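Local coordinates for protein precorrin-6A reductase (Rhodobacter capsulatus, PDB 4X7G) that catalyses the NADPH-dependent reduction of precorrin-6A, a step in the biosynthesis of the corrin ring of cobalamin, at residues A122-P127 with P146-L151. Sequence-based numbering, arbitrary orientation.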
ATOM      1  N   ALA A 122      -0.443  21.820   4.726  1.00 12.45           N
ATOM      2  CA  ALA A 122      -0.751  21.699   6.136  1.00 13.00           C
ATOM      3  C   ALA A 122       0.379  21.919   7.037  1.00 13.25           C
ATOM      4  O   ALA A 122       0.211  22.151   8.241  1.00 15.43           O
ATOM      5  CB  ALA A 122      -1.419  20.332   6.409  1.00 14.86           C
ATOM      6  N   LEU A 123       1.612  21.727   6.531  1.00 13.04           N
ATOM      7  CA  LEU A 123       2.758  21.854   7.388  1.00 13.99           C
ATOM      8  C   LEU A 123       2.909  23.295   7.923  1.00 16.24           C
ATOM      9  O   LEU A 123       2.546  24.221   7.159  1.00 16.73           O
ATOM     10  CB  LEU A 123       4.015  21.484   6.636  1.00 14.54           C
ATOM     11  CG  LEU A 123       4.109  19.979   6.296  1.00 13.86           C
ATOM     12  CD1 LEU A 123       5.331  19.722   5.427  1.00 15.76           C
ATOM     13  CD2 LEU A 123       4.188  19.167   7.533  1.00 14.07           C
ATOM     14  N   PRO A 124       3.413  23.447   9.098  1.00 15.31           N
ATOM     15  CA  PRO A 124       3.601  24.831   9.600  1.00 17.47           C
ATOM     16  C   PRO A 124       4.602  25.606   8.817  1.00 18.77           C
ATOM     17  O   PRO A 124       5.445  25.087   8.073  1.00 16.91           O
ATOM     18  CB  PRO A 124       4.034  24.571  11.006  1.00 17.53           C
ATOM     19  CG  PRO A 124       4.765  23.280  10.955  1.00 18.32           C
ATOM     20  CD  PRO A 124       4.061  22.418   9.945  1.00 16.18           C
ATOM     21  N   GLN A 125       4.540  26.963   8.960  1.00 19.32           N
ATOM     22  CA  GLN A 125       5.501  27.779   8.311  1.00 18.95           C
ATOM     23  C   GLN A 125       6.957  27.683   8.857  1.00 16.37           C
ATOM     24  O   GLN A 125       7.902  27.614   8.099  1.00 19.02           O
ATOM     25  CB  GLN A 125       4.945  29.245   8.328  1.00 19.39           C
ATOM     26  CG  GLN A 125       5.844  30.156   7.525  1.00 21.19           C
ATOM     27  CD  GLN A 125       5.703  29.862   6.036  1.00 26.93           C
ATOM     28  OE1 GLN A 125       4.720  29.193   5.563  1.00 30.00           O
ATOM     29  NE2 GLN A 125       6.707  30.253   5.278  1.00 28.54           N
ATOM     30  N   ALA A 126       7.060  27.741  10.143  1.00 16.17           N
ATOM     31  CA  ALA A 126       8.366  27.674  10.835  1.00 18.27           C
ATOM     32  C   ALA A 126       8.942  26.266  10.674  1.00 17.11           C
ATOM     33  O   ALA A 126       8.159  25.260  10.733  1.00 15.93           O
ATOM     34  CB  ALA A 126       8.076  27.885  12.292  1.00 18.90           C
ATOM     35  N   PRO A 127      10.208  26.222  10.413  1.00 17.26           N
ATOM     36  CA  PRO A 127      10.804  24.883  10.203  1.00 15.63           C
ATOM     37  C   PRO A 127      10.516  23.869  11.311  1.00 15.45           C
ATOM     38  O   PRO A 127      10.584  24.113  12.539  1.00 16.44           O
ATOM     39  CB  PRO A 127      12.324  25.225  10.096  1.00 17.01           C
ATOM     40  CG  PRO A 127      12.359  26.670   9.586  1.00 17.84           C
ATOM     41  CD  PRO A 127      11.285  27.260  10.442  1.00 19.69           C
ATOM     42  N   PRO A 146      10.308  23.581   1.337  1.00 15.00           N
ATOM     43  CA  PRO A 146      11.678  23.120   1.502  1.00 16.37           C
ATOM     44  C   PRO A 146      12.295  23.473   2.788  1.00 16.38           C
ATOM     45  O   PRO A 146      13.438  22.939   3.044  1.00 16.62           O
ATOM     46  CB  PRO A 146      12.374  23.810   0.304  1.00 17.19           C
ATOM     47  CG  PRO A 146      11.625  25.088   0.164  1.00 18.82           C
ATOM     48  CD  PRO A 146      10.187  24.690   0.347  1.00 16.65           C
ATOM     49  N   GLN A 147      11.741  24.336   3.578  1.00 15.67           N
ATOM     50  CA  GLN A 147      12.333  24.836   4.807  1.00 15.25           C
ATOM     51  C   GLN A 147      12.493  23.805   5.947  1.00 15.76           C
ATOM     52  O   GLN A 147      13.218  24.039   6.945  1.00 16.22           O
ATOM     53  CB  GLN A 147      11.615  26.063   5.359  1.00 16.37           C
ATOM     54  CG  GLN A 147      10.239  25.872   5.972  1.00 17.87           C
ATOM     55  CD  GLN A 147       9.109  25.933   4.951  1.00 15.56           C
ATOM     56  OE1 GLN A 147       9.228  25.607   3.728  1.00 16.95           O
ATOM     57  NE2 GLN A 147       7.956  26.259   5.473  1.00 22.03           N
ATOM     58  N   HIS A 148      11.704  22.732   5.892  1.00 13.57           N
ATOM     59  CA  HIS A 148      11.694  21.748   7.004  1.00 14.27           C
ATOM     60  C   HIS A 148      12.903  20.830   6.923  1.00 13.03           C
ATOM     61  O   HIS A 148      13.426  20.614   5.823  1.00 13.49           O
ATOM     62  CB  HIS A 148      10.398  20.956   6.944  1.00 13.02           C
ATOM     63  CG  HIS A 148       9.218  21.852   7.082  1.00 15.24           C
ATOM     64  ND1 HIS A 148       9.041  22.613   8.196  1.00 14.30           N
ATOM     65  CD2 HIS A 148       8.223  22.162   6.229  1.00 15.91           C
ATOM     66  CE1 HIS A 148       7.937  23.352   8.033  1.00 14.68           C
ATOM     67  NE2 HIS A 148       7.409  23.089   6.870  1.00 16.44           N
ATOM     68  N   HIS A 149      13.164  20.207   8.076  1.00 12.87           N
ATOM     69  CA  HIS A 149      13.977  18.973   8.019  1.00 11.80           C
ATOM     70  C   HIS A 149      13.034  17.780   7.778  1.00 11.13           C
ATOM     71  O   HIS A 149      12.044  17.684   8.530  1.00 12.30           O
ATOM     72  CB  HIS A 149      14.734  18.760   9.323  1.00 12.71           C
ATOM     73  CG  HIS A 149      15.313  17.388   9.426  1.00 12.32           C
ATOM     74  ND1 HIS A 149      16.316  16.950   8.605  1.00 12.75           N
ATOM     75  CD2 HIS A 149      14.979  16.336  10.193  1.00 13.14           C
ATOM     76  CE1 HIS A 149      16.534  15.688   8.823  1.00 12.22           C
ATOM     77  NE2 HIS A 149      15.773  15.292   9.796  1.00 13.55           N
ATOM     78  N   TYR A 150      13.334  16.968   6.839  1.00 11.02           N
ATOM     79  CA  TYR A 150      12.552  15.828   6.493  1.00 10.81           C
ATOM     80  C   TYR A 150      13.292  14.537   6.811  1.00 10.44           C
ATOM     81  O   TYR A 150      14.502  14.400   6.494  1.00 11.89           O
ATOM     82  CB  TYR A 150      12.136  15.830   5.051  1.00 10.68           C
ATOM     83  CG  TYR A 150      11.167  16.925   4.663  1.00 11.11           C
ATOM     84  CD1 TYR A 150       9.877  16.854   5.111  1.00 11.51           C
ATOM     85  CD2 TYR A 150      11.547  18.044   3.920  1.00 12.58           C
ATOM     86  CE1 TYR A 150       8.950  17.864   4.767  1.00 12.19           C
ATOM     87  CE2 TYR A 150      10.668  19.040   3.596  1.00 12.70           C
ATOM     88  CZ  TYR A 150       9.366  18.902   3.997  1.00 12.34           C
ATOM     89  OH  TYR A 150       8.393  19.856   3.650  1.00 12.86           O
ATOM     90  N   LEU A 151      12.589  13.596   7.386  1.00 10.38           N
ATOM     91  CA  LEU A 151      13.017  12.199   7.491  1.00  9.61           C
ATOM     92  C   LEU A 151      12.321  11.405   6.438  1.00 10.14           C
ATOM     93  O   LEU A 151      11.041  11.489   6.372  1.00 11.05           O
ATOM     94  CB  LEU A 151      12.734  11.669   8.872  1.00  9.95           C
ATOM     95  CG  LEU A 151      13.015  10.151   9.113  1.00 11.81           C
ATOM     96  CD1 LEU A 151      14.522   9.878   9.015  1.00 12.75           C
ATOM     97  CD2 LEU A 151      12.488   9.685  10.414  1.00 12.44           C
TER
HETATM   98  O   HOH W   1       5.413  24.738   5.390  1.00 21.02           O
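His148 pushes its imidazole into the curve of the loop 123-127, and backbone carbonyls of that loop line the edge of the ring. Pro124 O and Ala126 O both lie near the ring plane. Pro124 O is 3.0 Å and Ala126 O 3.3 Å from His148 CE1, so this polarised C-H faces two oxygens. The ring reaches them with CG anti to its own carbonyl carbon (chi1 -60°). Its ND1 accepts a hydrogen bond from the backbone N of Ala128, just beyond the loop, and His148 ND1 passes Pro127 CA at 3.5 Å. On the other flank of CE1, His148 NE2 is hydrogen-bonded to a water at 3.0 Å. Ring rotation is therefore restrained from two sides.

Gln147 covers one face of the imidazole, its CG lying over the ring centre. From there the chain bends at chi2 (-87°) and carries its amide to the loop. Gln147 NE2 donates to Gln125 O at 3.0 Å, a fairly straight bond of 161°. The donor lies tilted from the carbonyl plane, while the acceptor is close to the plane of the Gln147 amide. Beside it, the Pro127 ring rests on the backbone of Gln147, with Pro127 CB 3.5 Å from Gln147 O.

Leu123 supplies the apolar end. Leu123 CD1 meets the edge of the Tyr150 ring, 3.5 Å from Tyr150 OH, and also touches His148 CD2. The Tyr150 hydroxyl is hydrogen-bonded to Ala145 O. One face of the Tyr150 ring lies against His148 CB, offset toward the rim, so Leu123 CD1 touches two side chains that are packed on each other.

The bound precorrin is remote, about 12 Å from the Tyr150 side chain. The contact joins the loop after helix 116-122 to the start of strand 149-154, at the N-terminal ends of two neighbouring inner strands in the six-stranded parallel sheet of a Rossmann-fold domain.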